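Local coordinates for protein putative cytochrome P450 120 (Synechocystis sp., PDB 2VE3) that binds heme and retinoic acid and probably acts as a cytochrome P450 monooxygenase, at residues 126-131 against 402-407; 213-218 against 227-232. All coordinates share one frame; numbering follows the deposited sequence.

Interaction 1 (126-131 against 402-407)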
ATOM      1  N   GLY A 126      14.648  10.602 -12.665  1.00 28.65           N
ATOM      2  CA  GLY A 126      14.304  11.439 -13.809  1.00 27.87           C
ATOM      3  C   GLY A 126      12.827  11.806 -13.828  1.00 27.80           C
ATOM      4  O   GLY A 126      12.474  12.945 -14.135  1.00 27.04           O
ATOM      5  N   ILE A 127      11.961  10.844 -13.502  1.00 27.81           N
ATOM      6  CA  ILE A 127      10.519  11.121 -13.403  1.00 27.94           C
ATOM      7  C   ILE A 127      10.264  12.051 -12.213  1.00 27.87           C
ATOM      8  O   ILE A 127       9.508  13.021 -12.322  1.00 27.30           O
ATOM      9  CB  ILE A 127       9.658   9.824 -13.282  1.00 27.78           C
ATOM     10  CG1 ILE A 127       9.714   9.009 -14.577  1.00 29.16           C
ATOM     11  CG2 ILE A 127       8.196  10.161 -12.959  1.00 27.50           C
ATOM     12  CD1 ILE A 127       9.494   7.501 -14.389  1.00 28.42           C
ATOM     13  N   VAL A 128      10.927  11.758 -11.089  1.00 28.21           N
ATOM     14  CA  VAL A 128      10.736  12.528  -9.840  1.00 28.17           C
ATOM     15  C   VAL A 128      11.112  14.027  -9.969  1.00 28.47           C
ATOM     16  O   VAL A 128      10.283  14.904  -9.699  1.00 28.31           O
ATOM     17  CB  VAL A 128      11.364  11.810  -8.618  1.00 27.77           C
ATOM     18  CG1 VAL A 128      11.441  12.720  -7.418  1.00 27.13           C
ATOM     19  CG2 VAL A 128      10.514  10.600  -8.256  1.00 27.30           C
ATOM     20  N   GLN A 129      12.336  14.294 -10.423  1.00 28.77           N
ATOM     21  CA  GLN A 129      12.828  15.654 -10.667  1.00 29.32           C
ATOM     22  C   GLN A 129      12.004  16.428 -11.687  1.00 29.43           C
ATOM     23  O   GLN A 129      11.801  17.635 -11.539  1.00 29.50           O
ATOM     24  CB  GLN A 129      14.278  15.628 -11.147  1.00 29.21           C
ATOM     25  CG  GLN A 129      15.266  15.042 -10.169  1.00 31.02           C
ATOM     26  CD  GLN A 129      15.571  15.969  -9.017  1.00 32.54           C
ATOM     27  OE1 GLN A 129      14.706  16.254  -8.192  1.00 32.14           O
ATOM     28  NE2 GLN A 129      16.815  16.431  -8.942  1.00 33.27           N
ATOM     29  N   GLY A 130      11.548  15.739 -12.732  1.00 29.37           N
ATOM     30  CA  GLY A 130      10.678  16.353 -13.728  1.00 29.42           C
ATOM     31  C   GLY A 130       9.453  16.985 -13.092  1.00 29.72           C
ATOM     32  O   GLY A 130       9.101  18.116 -13.411  1.00 29.96           O
ATOM     33  N   TYR A 131       8.804  16.257 -12.187  1.00 29.59           N
ATOM     34  CA  TYR A 131       7.598  16.753 -11.519  1.00 29.76           C
ATOM     35  C   TYR A 131       7.883  17.882 -10.542  1.00 30.08           C
ATOM     36  O   TYR A 131       7.118  18.832 -10.480  1.00 30.19           O
ATOM     37  CB  TYR A 131       6.854  15.625 -10.798  1.00 29.33           C
ATOM     38  CG  TYR A 131       5.935  14.843 -11.699  1.00 29.50           C
ATOM     39  CD1 TYR A 131       6.387  13.695 -12.352  1.00 28.85           C
ATOM     40  CD2 TYR A 131       4.618  15.256 -11.919  1.00 28.34           C
ATOM     41  CE1 TYR A 131       5.559  12.981 -13.183  1.00 27.13           C
ATOM     42  CE2 TYR A 131       3.784  14.537 -12.758  1.00 28.45           C
ATOM     43  CZ  TYR A 131       4.271  13.402 -13.384  1.00 28.19           C
ATOM     44  OH  TYR A 131       3.464  12.670 -14.215  1.00 29.72           O
ATOM     45  N   LYS A 402      12.285   7.101  -0.292  1.00 21.26           N
ATOM     46  CA  LYS A 402      13.579   7.684   0.077  1.00 21.35           C
ATOM     47  C   LYS A 402      14.076   8.650  -0.984  1.00 21.24           C
ATOM     48  O   LYS A 402      14.432   9.767  -0.669  1.00 21.43           O
ATOM     49  CB  LYS A 402      14.615   6.599   0.347  1.00 21.34           C
ATOM     50  CG  LYS A 402      15.451   6.870   1.573  1.00 22.86           C
ATOM     51  CD  LYS A 402      16.721   6.041   1.611  1.00 23.33           C
ATOM     52  CE  LYS A 402      16.502   4.685   2.235  1.00 24.59           C
ATOM     53  NZ  LYS A 402      17.731   4.229   2.972  1.00 23.06           N
ATOM     54  N   LEU A 403      14.075   8.233  -2.245  1.00 21.78           N
ATOM     55  CA  LEU A 403      14.434   9.138  -3.351  1.00 21.79           C
ATOM     56  C   LEU A 403      13.592  10.412  -3.368  1.00 21.45           C
ATOM     57  O   LEU A 403      14.145  11.501  -3.458  1.00 21.58           O
ATOM     58  CB  LEU A 403      14.358   8.419  -4.705  1.00 21.82           C
ATOM     59  CG  LEU A 403      14.856   9.031  -6.027  1.00 22.20           C
ATOM     60  CD1 LEU A 403      16.138   9.847  -5.917  1.00 22.70           C
ATOM     61  CD2 LEU A 403      15.065   7.922  -7.022  1.00 21.78           C
ATOM     62  N   PHE A 404      12.268  10.271  -3.274  1.00 21.32           N
ATOM     63  CA  PHE A 404      11.362  11.428  -3.307  1.00 21.66           C
ATOM     64  C   PHE A 404      11.609  12.373  -2.130  1.00 21.60           C
ATOM     65  O   PHE A 404      11.676  13.584  -2.297  1.00 21.91           O
ATOM     66  CB  PHE A 404       9.894  10.985  -3.288  1.00 21.33           C
ATOM     67  CG  PHE A 404       8.924  12.124  -3.241  1.00 20.66           C
ATOM     68  CD1 PHE A 404       8.483  12.723  -4.412  1.00 22.91           C
ATOM     69  CD2 PHE A 404       8.454  12.605  -2.028  1.00 20.38           C
ATOM     70  CE1 PHE A 404       7.575  13.788  -4.377  1.00 22.06           C
ATOM     71  CE2 PHE A 404       7.548  13.666  -1.977  1.00 21.09           C
ATOM     72  CZ  PHE A 404       7.104  14.256  -3.156  1.00 21.27           C
ATOM     73  N   ALA A 405      11.707  11.792  -0.940  1.00 21.49           N
ATOM     74  CA  ALA A 405      11.970  12.532   0.273  1.00 21.83           C
ATOM     75  C   ALA A 405      13.254  13.340   0.097  1.00 22.08           C
ATOM     76  O   ALA A 405      13.301  14.525   0.459  1.00 22.21           O
ATOM     77  CB  ALA A 405      12.099  11.573   1.442  1.00 20.89           C
ATOM     78  N   THR A 406      14.260  12.696  -0.494  1.00 21.74           N
ATOM     79  CA  THR A 406      15.582  13.276  -0.676  1.00 22.44           C
ATOM     80  C   THR A 406      15.561  14.440  -1.656  1.00 22.78           C
ATOM     81  O   THR A 406      15.995  15.533  -1.329  1.00 23.33           O
ATOM     82  CB  THR A 406      16.627  12.190  -1.092  1.00 22.48           C
ATOM     83  OG1 THR A 406      16.841  11.285  -0.002  1.00 20.45           O
ATOM     84  CG2 THR A 406      17.963  12.821  -1.481  1.00 22.92           C
ATOM     85  N   ARG A 407      15.044  14.209  -2.855  1.00 23.61           N
ATOM     86  CA  ARG A 407      14.972  15.272  -3.866  1.00 24.04           C
ATOM     87  C   ARG A 407      14.082  16.447  -3.486  1.00 24.58           C
ATOM     88  O   ARG A 407      14.367  17.587  -3.864  1.00 25.20           O
ATOM     89  CB  ARG A 407      14.546  14.714  -5.215  1.00 23.84           C
ATOM     90  CG  ARG A 407      15.576  13.825  -5.859  1.00 22.85           C
ATOM     91  CD  ARG A 407      16.896  14.539  -6.049  1.00 24.69           C
ATOM     92  NE  ARG A 407      17.691  13.868  -7.066  1.00 25.98           N
ATOM     93  CZ  ARG A 407      18.980  14.090  -7.307  1.00 26.89           C
ATOM     94  NH1 ARG A 407      19.658  14.968  -6.576  1.00 26.71           N
ATOM     95  NH2 ARG A 407      19.590  13.404  -8.275  1.00 25.70           N
TER
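Arg407 NH2 is gripped twice, by a salt bridge to Asp125 OD2 and a hydrogen bond to the backbone O of Gln291, and Gln129 lies across the side chain held in this way. The contact joins helix 121-137 to helix 394-411, the D and L helices of the four-helix core of the cytochrome P450 fold. Their local axes run in roughly the same direction, crossing at -36° with a closest approach of 10.3 Å. Because the CG of Arg407 stands beside its backbone N (chi1 -69°) and the chain bends again at CG, the guanidinium is brought against the amide of Gln129. The two side chains cross at about a right angle, yet their flat ends lie within 7° of parallel. Gln129 NE2 sits over one face of the guanidinium, displaced toward its rim and 3.3 Å from Arg407 NE. Both nitrogens are donors, so this is a layered contact without a hydrogen bond. The strongest polar partners lie outside the pair: Gln129 OE1 accepts from Gln411 NE2, and Arg407 NH1 donates to Gln410 OE1. The same OE1 lies 3.4 Å from Arg407 CB, resting on the aliphatic root of the arginine. A leucine in place of Arg407 would probably leave the Asp125 carboxylate without its charged mate and the Gln129 amide without a flat surface to lie on. Beside this polar layer the contact is apolar, and Val128 carries it with one methyl: CG1 is 4.2 Å from Phe404 CD1, approaching the ring obliquely, and 4.3 Å from Arg407 CB.

Interaction 2 (213-218 against 227-232)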
ATOM      1  N   ALA A 213       3.475  -6.982 -27.865  1.00 40.74           N
ATOM      2  CA  ALA A 213       4.548  -6.170 -28.412  1.00 41.39           C
ATOM      3  C   ALA A 213       5.909  -6.607 -27.860  1.00 41.98           C
ATOM      4  O   ALA A 213       6.864  -6.794 -28.624  1.00 41.79           O
ATOM      5  CB  ALA A 213       4.292  -4.699 -28.129  1.00 41.51           C
ATOM      6  N   ARG A 214       5.981  -6.791 -26.539  1.00 42.48           N
ATOM      7  CA  ARG A 214       7.229  -7.139 -25.848  1.00 43.11           C
ATOM      8  C   ARG A 214       7.748  -8.538 -26.212  1.00 43.42           C
ATOM      9  O   ARG A 214       8.959  -8.790 -26.162  1.00 43.40           O
ATOM     10  CB  ARG A 214       7.053  -6.983 -24.326  1.00 43.15           C
ATOM     11  CG  ARG A 214       8.184  -7.550 -23.455  1.00 43.76           C
ATOM     12  CD  ARG A 214       9.425  -6.678 -23.468  1.00 44.92           C
ATOM     13  NE  ARG A 214       9.181  -5.441 -22.739  1.00 47.05           N
ATOM     14  CZ  ARG A 214       9.746  -5.110 -21.579  1.00 47.17           C
ATOM     15  NH1 ARG A 214      10.631  -5.910 -20.997  1.00 46.46           N
ATOM     16  NH2 ARG A 214       9.431  -3.954 -21.013  1.00 47.74           N
ATOM     17  N   GLN A 215       6.829  -9.434 -26.577  1.00 44.05           N
ATOM     18  CA  GLN A 215       7.166 -10.816 -26.948  1.00 44.71           C
ATOM     19  C   GLN A 215       7.804 -10.938 -28.330  1.00 45.33           C
ATOM     20  O   GLN A 215       8.515 -11.899 -28.602  1.00 45.55           O
ATOM     21  CB  GLN A 215       5.928 -11.715 -26.880  1.00 44.62           C
ATOM     22  CG  GLN A 215       5.506 -12.079 -25.464  1.00 44.02           C
ATOM     23  CD  GLN A 215       4.109 -12.654 -25.386  1.00 43.13           C
ATOM     24  OE1 GLN A 215       3.834 -13.518 -24.555  1.00 43.73           O
ATOM     25  NE2 GLN A 215       3.216 -12.179 -26.243  1.00 42.30           N
ATOM     26  N   GLN A 216       7.529  -9.977 -29.207  1.00 46.07           N
ATOM     27  CA  GLN A 216       8.131  -9.955 -30.539  1.00 46.74           C
ATOM     28  C   GLN A 216       9.451  -9.175 -30.513  1.00 46.87           C
ATOM     29  O   GLN A 216       9.787  -8.462 -31.465  1.00 46.80           O
ATOM     30  CB  GLN A 216       7.152  -9.365 -31.558  1.00 46.94           C
ATOM     31  CG  GLN A 216       5.894 -10.206 -31.768  1.00 47.09           C
ATOM     32  CD  GLN A 216       5.072  -9.755 -32.960  1.00 47.66           C
ATOM     33  OE1 GLN A 216       5.616  -9.417 -34.018  1.00 48.93           O
ATOM     34  NE2 GLN A 216       3.747  -9.753 -32.800  1.00 49.11           N
ATOM     35  N   GLN A 217      10.191  -9.330 -29.414  1.00 46.93           N
ATOM     36  CA  GLN A 217      11.432  -8.596 -29.163  1.00 46.82           C
ATOM     37  C   GLN A 217      12.424  -9.430 -28.344  1.00 46.40           C
ATOM     38  O   GLN A 217      12.012 -10.344 -27.624  1.00 45.92           O
ATOM     39  CB  GLN A 217      11.129  -7.263 -28.466  1.00 46.88           C
ATOM     40  CG  GLN A 217      10.837  -6.137 -29.449  1.00 48.57           C
ATOM     41  CD  GLN A 217      10.088  -4.982 -28.827  1.00 50.58           C
ATOM     42  OE1 GLN A 217      10.607  -4.291 -27.948  1.00 51.98           O
ATOM     43  NE2 GLN A 217       8.861  -4.753 -29.293  1.00 51.17           N
ATOM     44  N   PRO A 218      13.738  -9.132 -28.466  1.00 46.14           N
ATOM     45  CA  PRO A 218      14.753  -9.812 -27.663  1.00 46.02           C
ATOM     46  C   PRO A 218      14.421  -9.777 -26.174  1.00 45.96           C
ATOM     47  O   PRO A 218      13.965  -8.747 -25.678  1.00 46.20           O
ATOM     48  CB  PRO A 218      16.018  -8.994 -27.941  1.00 45.86           C
ATOM     49  CG  PRO A 218      15.817  -8.460 -29.292  1.00 45.83           C
ATOM     50  CD  PRO A 218      14.350  -8.155 -29.388  1.00 46.15           C
ATOM     51  N   ILE A 227      10.632  -9.690 -16.555  1.00 30.20           N
ATOM     52  CA  ILE A 227      10.770 -10.747 -15.549  1.00 29.68           C
ATOM     53  C   ILE A 227       9.638 -11.789 -15.594  1.00 29.33           C
ATOM     54  O   ILE A 227       9.907 -12.992 -15.564  1.00 29.55           O
ATOM     55  CB  ILE A 227      11.020 -10.177 -14.111  1.00 29.67           C
ATOM     56  CG1 ILE A 227      12.425  -9.576 -14.036  1.00 29.31           C
ATOM     57  CG2 ILE A 227      10.924 -11.276 -13.050  1.00 29.60           C
ATOM     58  CD1 ILE A 227      12.781  -8.916 -12.729  1.00 29.74           C
ATOM     59  N   LEU A 228       8.390 -11.340 -15.702  1.00 28.74           N
ATOM     60  CA  LEU A 228       7.249 -12.259 -15.759  1.00 27.97           C
ATOM     61  C   LEU A 228       7.198 -13.064 -17.054  1.00 27.55           C
ATOM     62  O   LEU A 228       6.803 -14.228 -17.059  1.00 27.51           O
ATOM     63  CB  LEU A 228       5.925 -11.509 -15.566  1.00 28.03           C
ATOM     64  CG  LEU A 228       5.691 -10.796 -14.229  1.00 27.43           C
ATOM     65  CD1 LEU A 228       4.336 -10.052 -14.231  1.00 26.00           C
ATOM     66  CD2 LEU A 228       5.790 -11.800 -13.091  1.00 26.61           C
ATOM     67  N   LEU A 229       7.587 -12.439 -18.153  1.00 27.44           N
ATOM     68  CA  LEU A 229       7.639 -13.130 -19.440  1.00 27.26           C
ATOM     69  C   LEU A 229       8.681 -14.234 -19.416  1.00 27.24           C
ATOM     70  O   LEU A 229       8.477 -15.289 -20.006  1.00 27.50           O
ATOM     71  CB  LEU A 229       7.922 -12.144 -20.567  1.00 27.10           C
ATOM     72  CG  LEU A 229       6.793 -11.505 -21.391  1.00 27.14           C
ATOM     73  CD1 LEU A 229       5.392 -11.775 -20.895  1.00 28.59           C
ATOM     74  CD2 LEU A 229       7.023 -10.021 -21.460  1.00 28.40           C
ATOM     75  N   ALA A 230       9.780 -14.000 -18.705  1.00 27.55           N
ATOM     76  CA  ALA A 230      10.870 -14.969 -18.604  1.00 27.34           C
ATOM     77  C   ALA A 230      10.580 -16.093 -17.610  1.00 27.33           C
ATOM     78  O   ALA A 230      11.115 -17.199 -17.745  1.00 27.81           O
ATOM     79  CB  ALA A 230      12.170 -14.262 -18.244  1.00 27.47           C
ATOM     80  N   ALA A 231       9.727 -15.811 -16.626  1.00 26.83           N
ATOM     81  CA  ALA A 231       9.413 -16.736 -15.520  1.00 26.30           C
ATOM     82  C   ALA A 231       8.923 -18.127 -15.938  1.00 25.82           C
ATOM     83  O   ALA A 231       8.149 -18.246 -16.886  1.00 25.79           O
ATOM     84  CB  ALA A 231       8.388 -16.100 -14.607  1.00 25.92           C
ATOM     85  N   ARG A 232       9.366 -19.155 -15.200  1.00 25.34           N
ATOM     86  CA  ARG A 232       8.918 -20.553 -15.380  1.00 25.14           C
ATOM     87  C   ARG A 232       8.481 -21.184 -14.049  1.00 25.07           C
ATOM     88  O   ARG A 232       9.175 -21.033 -13.044  1.00 24.86           O
ATOM     89  CB  ARG A 232      10.035 -21.424 -16.005  1.00 24.68           C
ATOM     90  CG  ARG A 232      10.478 -21.046 -17.419  1.00 23.59           C
ATOM     91  CD  ARG A 232       9.318 -21.146 -18.395  1.00 23.02           C
ATOM     92  NE  ARG A 232       9.664 -20.728 -19.748  1.00 23.05           N
ATOM     93  CZ  ARG A 232       9.719 -19.466 -20.171  1.00 24.77           C
ATOM     94  NH1 ARG A 232       9.467 -18.460 -19.341  1.00 24.29           N
ATOM     95  NH2 ARG A 232      10.031 -19.209 -21.436  1.00 23.02           N
TER
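Neither the guanidinium of Arg214 nor the amide of Gln215 is stacked on the segment 227-232; what these residues offer Leu229 is chiefly the aliphatic stems that carry the flat groups. A third flat group, the guanidinium of Arg232, takes no part across the contact and folds back on its own backbone: Ala231 O lies near its plane and accepts from Arg232 NH1, though crowding of NH1 against Ala230 O makes the exact pose doubtful. The contact closes the loop between helix 192-215 and the short helix 224-230, the G and H helices of the P450 fold, close to the last turn of each. On the second helix Leu229 alone makes the contact with 213-218. Its CD2 methyl presses on Arg214 CG at 3.4 Å, short for two aliphatic carbons. The leucine torsions are also unusual, with CD1 nearly eclipsing CA (chi2 8°), so the exact tightness is doubtful. Gln215 flanks the leucine more loosely, its CG 4.3 Å from Leu229 CG. In Arg214 the CG lies opposite the backbone N (chi1 169°), which sets it against the leucine; further bends at CG and CD then carry the charged end on to a salt bridge with Asp223, in the connection between the two helices. Leu229 also touches Leu244, linking this surface loop to the long helix 241-272. No hydrogen bond or charge pair crosses between the two segments. The chemistry therefore implies a small apolar contact, with the arginine working in two parts: methylenes for the leucine, guanidinium for Asp223.

How the interactions relate
Interactions 1 and 2 lie on different parts of one cytochrome P450 fold, their centres 29 Å apart and their nearest atoms about 13 Å apart. In chain order, helix 121-137 comes first, then both segments of interaction 2 at the ends of helices 192-215 and 224-230, and finally helix 394-411. Interaction 1 thus joins parts of the chain 271 residues apart and is buried, whereas interaction 2 spans a short loop at the surface. They share no helix. The side chain of Phe404 is about 12 Å from the heme, and its helix follows Cys391, the probable axial ligand; interaction 1 lies in the helical core without touching the cofactor, interaction 2 at the periphery.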